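Local structure of staphylococcal nuclease domain-containing protein 1 (2WAC) at residues S34-H37 against A38-S42; A101-P104 against A105-S108; K193-V196 against D197-A201. The protein cuts both DNA and RNA as an endonuclease, works with the RNA-induced silencing complex, and through its Tudor domain, part of this fragment, binds peptides bearing symmetrically dimethylated arginine. One frame throughout, in Å; residues are numbered along the deposited sequence.

Contact 1 (S34-H37 against A38-S42); sequences SKLH and ADFQS
Leu36 and Phe40, one helical turn apart, lie side by side and point the same way. The touching is done by one branch of the leucine: CD1 of Leu36 sits 3.7 Å from CE1 of Phe40 and 3.9 Å from CD1 of the same ring. With CG anti to its backbone N (chi1 -169°), Leu36 can send that methyl group forward along the helix to the phenylalanine. His37 and Gln41 form a second such pair on a more exposed side. Their imidazole and amide planes are turned 76° apart, with His37 NE2 3.2 Å from Gln41 OE1, while ND1 of the histidine is hydrogen-bonded to Gln67 OE1. Both pairs follow from the i to i+4 spacing of the last turns of helix 26-42, in the Tudor part of the fragment. Phe40 N donates to Leu36 O at 3.0 Å, and Asp39 N to Lys35 O at 2.9 Å. The bond from Ala38 N to Ser34 O is longer, at 3.2 Å. Near the helix end the bond from Gln41 N to His37 O is weak, with an N-H...O angle of only 127°. The buried face of the helix continues outward: the ring of Phe40 meets that of Trp68, and Leu36 packs on Phe106. With an alanine in place of Phe40, Leu36 CD1 and the Trp68 ring would probably both lose their aromatic partner, leaving a gap beneath the end of the helix.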
loop_
_atom_site.group_PDB
_atom_site.type_symbol
_atom_site.label_atom_id
_atom_site.label_comp_id
_atom_site.label_asym_id
_atom_site.label_seq_id
_atom_site.Cartn_x
_atom_site.Cartn_y
_atom_site.Cartn_z
ATOM N N SER A 34 13.596 15.068 -7.458
ATOM C CA SER A 34 14.635 15.701 -8.269
ATOM C C SER A 34 15.472 16.691 -7.457
ATOM O O SER A 34 16.683 16.796 -7.661
ATOM C CB SER A 34 14.019 16.396 -9.485
ATOM O OG SER A 34 15.022 16.915 -10.340
ATOM N N LYS A 35 14.821 17.411 -6.546
ATOM C CA LYS A 35 15.506 18.372 -5.682
ATOM C C LYS A 35 16.312 17.663 -4.594
ATOM O O LYS A 35 17.399 18.114 -4.230
ATOM C CB LYS A 35 14.509 19.352 -5.056
ATOM C CG LYS A 35 13.836 20.283 -6.055
ATOM C CD LYS A 35 12.766 21.134 -5.385
ATOM C CE LYS A 35 11.953 21.920 -6.404
ATOM N NZ LYS A 35 12.787 22.869 -7.198
ATOM N N LEU A 36 15.770 16.556 -4.086
ATOM C CA LEU A 36 16.448 15.733 -3.084
ATOM C C LEU A 36 17.704 15.071 -3.653
ATOM O O LEU A 36 18.755 15.064 -3.004
ATOM C CB LEU A 36 15.491 14.679 -2.507
ATOM C CG LEU A 36 15.948 13.893 -1.269
ATOM C CD1 LEU A 36 16.160 14.807 -0.064
ATOM C CD2 LEU A 36 14.959 12.794 -0.927
ATOM N N HIS A 37 17.585 14.519 -4.860
ATOM C CA HIS A 37 18.723 13.935 -5.572
ATOM C C HIS A 37 19.858 14.949 -5.746
ATOM O O HIS A 37 21.017 14.638 -5.466
ATOM C CB HIS A 37 18.282 13.389 -6.935
ATOM C CG HIS A 37 19.419 13.020 -7.835
ATOM N ND1 HIS A 37 20.011 11.775 -7.816
ATOM C CD2 HIS A 37 20.081 13.735 -8.776
ATOM C CE1 HIS A 37 20.984 11.738 -8.707
ATOM N NE2 HIS A 37 21.048 12.914 -9.304
ATOM N N ALA A 38 19.513 16.150 -6.210
ATOM C CA ALA A 38 20.492 17.213 -6.450
ATOM C C ALA A 38 21.141 17.711 -5.157
ATOM O O ALA A 38 22.350 17.943 -5.112
ATOM C CB ALA A 38 19.847 18.369 -7.208
ATOM N N ASP A 39 20.322 17.862 -4.116
ATOM C CA ASP A 39 20.763 18.284 -2.785
ATOM C C ASP A 39 21.828 17.341 -2.219
ATOM O O ASP A 39 22.880 17.784 -1.748
ATOM C CB ASP A 39 19.553 18.325 -1.842
ATOM C CG ASP A 39 19.710 19.329 -0.713
ATOM O OD1 ASP A 39 20.712 19.260 0.030
ATOM O OD2 ASP A 39 18.808 20.181 -0.558
ATOM N N PHE A 40 21.543 16.040 -2.285
ATOM C CA PHE A 40 22.402 15.005 -1.709
ATOM C C PHE A 40 23.580 14.610 -2.604
ATOM O O PHE A 40 24.482 13.890 -2.173
ATOM C CB PHE A 40 21.566 13.780 -1.317
ATOM C CG PHE A 40 20.938 13.885 0.049
ATOM C CD1 PHE A 40 20.056 14.921 0.354
ATOM C CD2 PHE A 40 21.227 12.947 1.032
ATOM C CE1 PHE A 40 19.479 15.021 1.617
ATOM C CE2 PHE A 40 20.651 13.037 2.297
ATOM C CZ PHE A 40 19.779 14.078 2.589
ATOM N N GLN A 41 23.563 15.079 -3.849
ATOM C CA GLN A 41 24.702 14.936 -4.750
ATOM C C GLN A 41 25.661 16.110 -4.543
ATOM O O GLN A 41 26.883 15.936 -4.563
ATOM C CB GLN A 41 24.233 14.866 -6.208
ATOM C CG GLN A 41 25.351 14.725 -7.235
ATOM C CD GLN A 41 24.833 14.490 -8.640
ATOM O OE1 GLN A 41 24.210 13.465 -8.924
ATOM N NE2 GLN A 41 25.099 15.438 -9.532
ATOM N N SER A 42 25.093 17.299 -4.340
ATOM C CA SER A 42 25.866 18.516 -4.085
ATOM C C SER A 42 26.519 18.493 -2.704
ATOM O O SER A 42 27.666 18.915 -2.549
ATOM C CB SER A 42 24.978 19.757 -4.233
ATOM O OG SER A 42 25.710 20.947 -3.994
#

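Contact 2 (A101-P104 against A105-S108); sequences ALPP and AFSS
Leu102 and Pro103 meet the residues after them from two directions, the leucine reaching Phe106 and Ser107 and the proline meeting the phenylalanine ring. CD1 of Leu102 rests 3.8 Å from CB of Phe106, the two side chains crossing at about a right angle, while its other branch, CD2, comes within 3.4 Å of Ser107 OG. Pro103 contributes one side of its ring: its CB lies in the plane of the Phe106 ring, at the edge, 3.9 Å from CD2. The aromatic group therefore presents its rim to the proline. CG of Phe106 stands anti to its own carbonyl carbon (chi1 -62°), which swings the ring to the backbone N side, where Pro103 lies.

Behind these contacts is a tightly turned backbone. Phe106 N donates to Pro103 O at 2.7 Å in a nearly straight bond (169°), closing a type I turn with Pro104 and Ala105 at its corners. An overlapping turn follows, closed by a weak 3.4 Å bond from Ser107 N to Pro104 O. A water joins the two ends of the bend, donating to Leu102 O at 3.2 Å and lying 2.7 Å from Ser107 OG.

Farther out, Phe106 packs against Lys35 and Asp39 of helix 26-42, and its carbonyl oxygen is hydrogen-bonded to Arg70 NH1. Leu102 lies on Leu57 and Ala59 of strand 57-61, so the loop after strand 99-101 connects the Tudor sheet with the helix. Since proline nitrogens have no hydrogen to donate, the Pro-Pro pair offers the turn carbonyl acceptors alone; the donors come from Phe106 and Ser107, while the ordered water links the Leu102 carbonyl to the serine hydroxyl.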
loop_
_atom_site.group_PDB
_atom_site.type_symbol
_atom_site.label_atom_id
_atom_site.label_comp_id
_atom_site.label_asym_id
_atom_site.label_seq_id
_atom_site.Cartn_x
_atom_site.Cartn_y
_atom_site.Cartn_z
ATOM N N ALA A 101 19.965 13.067 8.361
ATOM C CA ALA A 101 18.935 14.037 8.706
ATOM C C ALA A 101 18.320 14.578 7.421
ATOM O O ALA A 101 19.036 14.976 6.497
ATOM C CB ALA A 101 19.519 15.168 9.544
ATOM N N LEU A 102 16.992 14.555 7.360
ATOM C CA LEU A 102 16.258 15.138 6.247
ATOM C C LEU A 102 16.191 16.651 6.447
ATOM O O LEU A 102 15.767 17.111 7.512
ATOM C CB LEU A 102 14.851 14.534 6.160
ATOM C CG LEU A 102 13.954 14.835 4.952
ATOM C CD1 LEU A 102 14.533 14.281 3.654
ATOM C CD2 LEU A 102 12.566 14.272 5.188
ATOM N N PRO A 103 16.626 17.429 5.434
ATOM C CA PRO A 103 16.585 18.885 5.546
ATOM C C PRO A 103 15.144 19.365 5.681
ATOM O O PRO A 103 14.287 18.935 4.906
ATOM C CB PRO A 103 17.187 19.363 4.218
ATOM C CG PRO A 103 17.936 18.192 3.680
ATOM C CD PRO A 103 17.172 16.995 4.135
ATOM N N PRO A 104 14.870 20.222 6.688
ATOM C CA PRO A 104 13.542 20.766 6.965
ATOM C C PRO A 104 12.723 21.172 5.739
ATOM O O PRO A 104 11.486 21.166 5.808
ATOM C CB PRO A 104 13.847 21.983 7.842
ATOM C CG PRO A 104 15.044 21.564 8.616
ATOM C CD PRO A 104 15.855 20.684 7.689
ATOM N N ALA A 105 13.396 21.502 4.635
ATOM C CA ALA A 105 12.733 21.844 3.370
ATOM C C ALA A 105 11.939 20.684 2.752
ATOM O O ALA A 105 10.966 20.912 2.031
ATOM C CB ALA A 105 13.748 22.383 2.369
ATOM N N PHE A 106 12.359 19.454 3.041
ATOM C CA PHE A 106 11.722 18.254 2.485
ATOM C C PHE A 106 10.788 17.557 3.476
ATOM O O PHE A 106 10.196 16.526 3.155
ATOM C CB PHE A 106 12.784 17.259 1.998
ATOM C CG PHE A 106 13.662 17.790 0.900
ATOM C CD1 PHE A 106 13.310 17.615 -0.435
ATOM C CD2 PHE A 106 14.848 18.458 1.198
ATOM C CE1 PHE A 106 14.122 18.103 -1.455
ATOM C CE2 PHE A 106 15.665 18.950 0.186
ATOM C CZ PHE A 106 15.304 18.770 -1.143
ATOM N N SER A 107 10.644 18.128 4.671
ATOM C CA SER A 107 9.942 17.458 5.768
ATOM C C SER A 107 8.495 17.908 5.980
ATOM O O SER A 107 7.759 17.283 6.749
ATOM C CB SER A 107 10.729 17.622 7.072
ATOM O OG SER A 107 12.043 17.110 6.946
ATOM N N SER A 108 8.088 18.980 5.304
ATOM C CA SER A 108 6.772 19.579 5.536
ATOM C C SER A 108 5.647 18.976 4.694
ATOM O O SER A 108 4.509 18.877 5.159
ATOM C CB SER A 108 6.822 21.102 5.368
ATOM O OG SER A 108 7.403 21.466 4.129
HETATM O O HOH W 1 13.152 16.906 9.383
#

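Contact 3 (K193-V196 against D197-A201); sequences KELV and DQYKA
Lys193 reaches along the helix to Asp197, its NZ forming a salt bridge with OD2 at 2.9 Å and meeting that oxygen nearly along the C-O bond. A bend at the last torsion (chi4 -66°) turns the otherwise extended lysine chain back to the carboxylate. The same two residues are joined through the backbone, Asp197 N donating to Lys193 O at 2.9 Å. Glu194 O, Leu195 O and Val196 O in turn accept from the N atoms of Gln198, Tyr199 and Lys200, the regular ladder of an alpha-helix. Glu194 and Gln198 lie side by side with carboxylate and amide planes 60° apart. Gln198 OE1 receives a hydrogen bond of 2.8 Å from a water, which also donates, weakly, to Glu194 OE2; NE2 of the glutamine lies 3.5 Å from Glu194 CG. The acids Glu194 and Asp197 stand near the start of helix 193-208, where its dipole would probably favour negative charge. On another side Leu195 CD1 packs 3.8 Å from Tyr199 CE2, and the tyrosine OH is hydrogen-bonded to Asp171 OD2. This apolar face seats the helix on the nuclease-like domain: Leu195 and Tyr199 touch Thr162 of strand 159-164, Val196 packs on Leu120, and Tyr199 also meets Lys174 and Val177 of helix 172-178.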
loop_
_atom_site.group_PDB
_atom_site.type_symbol
_atom_site.label_atom_id
_atom_site.label_comp_id
_atom_site.label_asym_id
_atom_site.label_seq_id
_atom_site.Cartn_x
_atom_site.Cartn_y
_atom_site.Cartn_z
ATOM N N LYS A 193 -23.641 -2.603 4.602
ATOM C CA LYS A 193 -24.535 -3.756 4.421
ATOM C C LYS A 193 -24.678 -4.209 2.964
ATOM O O LYS A 193 -24.561 -5.400 2.668
ATOM C CB LYS A 193 -25.912 -3.460 5.021
ATOM C CG LYS A 193 -26.902 -4.607 4.933
ATOM C CD LYS A 193 -28.315 -4.113 5.187
ATOM C CE LYS A 193 -29.317 -5.244 5.132
ATOM N NZ LYS A 193 -29.431 -5.822 3.763
ATOM N N GLU A 194 -24.936 -3.258 2.071
ATOM C CA GLU A 194 -25.110 -3.543 0.648
ATOM C C GLU A 194 -23.865 -4.209 0.069
ATOM O O GLU A 194 -23.964 -5.232 -0.611
ATOM C CB GLU A 194 -25.443 -2.257 -0.112
ATOM C CG GLU A 194 -25.641 -2.430 -1.610
ATOM C CD GLU A 194 -26.231 -1.195 -2.263
ATOM O OE1 GLU A 194 -27.274 -0.702 -1.779
ATOM O OE2 GLU A 194 -25.655 -0.722 -3.266
ATOM N N LEU A 195 -22.700 -3.629 0.360
ATOM C CA LEU A 195 -21.415 -4.160 -0.092
ATOM C C LEU A 195 -21.091 -5.522 0.533
ATOM O O LEU A 195 -20.578 -6.409 -0.152
ATOM C CB LEU A 195 -20.288 -3.151 0.178
ATOM C CG LEU A 195 -19.011 -3.218 -0.669
ATOM C CD1 LEU A 195 -19.272 -2.858 -2.130
ATOM C CD2 LEU A 195 -17.938 -2.307 -0.087
ATOM N N VAL A 196 -21.397 -5.682 1.822
ATOM C CA VAL A 196 -21.225 -6.964 2.521
ATOM C C VAL A 196 -22.071 -8.069 1.879
ATOM O O VAL A 196 -21.570 -9.165 1.622
ATOM C CB VAL A 196 -21.526 -6.843 4.049
ATOM C CG1 VAL A 196 -21.791 -8.211 4.682
ATOM C CG2 VAL A 196 -20.377 -6.144 4.768
ATOM N N ASP A 197 -23.343 -7.764 1.614
ATOM C CA ASP A 197 -24.264 -8.699 0.963
ATOM C C ASP A 197 -23.797 -9.076 -0.443
ATOM O O ASP A 197 -23.837 -10.246 -0.824
ATOM C CB ASP A 197 -25.681 -8.110 0.901
ATOM C CG ASP A 197 -26.358 -8.046 2.263
ATOM O OD1 ASP A 197 -25.873 -8.686 3.219
ATOM O OD2 ASP A 197 -27.394 -7.356 2.374
ATOM N N GLN A 198 -23.350 -8.079 -1.202
ATOM C CA GLN A 198 -22.876 -8.295 -2.570
ATOM C C GLN A 198 -21.634 -9.196 -2.628
ATOM O O GLN A 198 -21.569 -10.110 -3.454
ATOM C CB GLN A 198 -22.649 -6.954 -3.279
ATOM C CG GLN A 198 -23.955 -6.304 -3.755
ATOM C CD GLN A 198 -23.838 -4.817 -4.065
ATOM O OE1 GLN A 198 -22.793 -4.199 -3.862
ATOM N NE2 GLN A 198 -24.924 -4.235 -4.562
ATOM N N TYR A 199 -20.674 -8.950 -1.737
ATOM C CA TYR A 199 -19.466 -9.778 -1.623
ATOM C C TYR A 199 -19.784 -11.211 -1.172
ATOM O O TYR A 199 -19.145 -12.163 -1.624
ATOM C CB TYR A 199 -18.451 -9.128 -0.669
ATOM C CG TYR A 199 -17.574 -8.041 -1.281
ATOM C CD1 TYR A 199 -16.197 -8.034 -1.062
ATOM C CD2 TYR A 199 -18.120 -7.022 -2.068
ATOM C CE1 TYR A 199 -15.384 -7.044 -1.607
ATOM C CE2 TYR A 199 -17.314 -6.028 -2.623
ATOM C CZ TYR A 199 -15.947 -6.047 -2.386
ATOM O OH TYR A 199 -15.136 -5.075 -2.921
ATOM N N LYS A 200 -20.771 -11.349 -0.283
ATOM C CA LYS A 200 -21.270 -12.662 0.149
ATOM C C LYS A 200 -21.840 -13.480 -1.008
ATOM O O LYS A 200 -21.556 -14.672 -1.130
ATOM C CB LYS A 200 -22.337 -12.497 1.239
ATOM C CG LYS A 200 -21.782 -12.132 2.602
ATOM C CD LYS A 200 -21.276 -13.368 3.325
ATOM C CE LYS A 200 -19.847 -13.149 3.802
ATOM N NZ LYS A 200 -19.166 -14.454 4.049
ATOM N N ALA A 201 -22.647 -12.829 -1.845
ATOM C CA ALA A 201 -23.231 -13.457 -3.031
ATOM C C ALA A 201 -22.166 -13.889 -4.042
ATOM O O ALA A 201 -22.284 -14.949 -4.657
ATOM C CB ALA A 201 -24.238 -12.519 -3.684
HETATM O O HOH W 2 -22.339 -1.458 -3.464
#

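Overall arrangement
Contacts 1 and 2 belong to one interface in the Tudor part of the fragment: Pro103 CD lies 3.9 Å from Phe40 CE1, joining the end of helix 26-42 to the loop 101-108. Contact 3 lies on the opposite side of the chain's centre, its centre about 49 Å from that of contact 1, in the nuclease-like part. All three are partly buried, each with an apolar side turned inward. Contacts 1 and 3 share regular helical bonding, but contact 3 adds a salt bridge on its outer side; both it and contact 2 hold a bridging water, in contact 2 beside turn bonds and prolines.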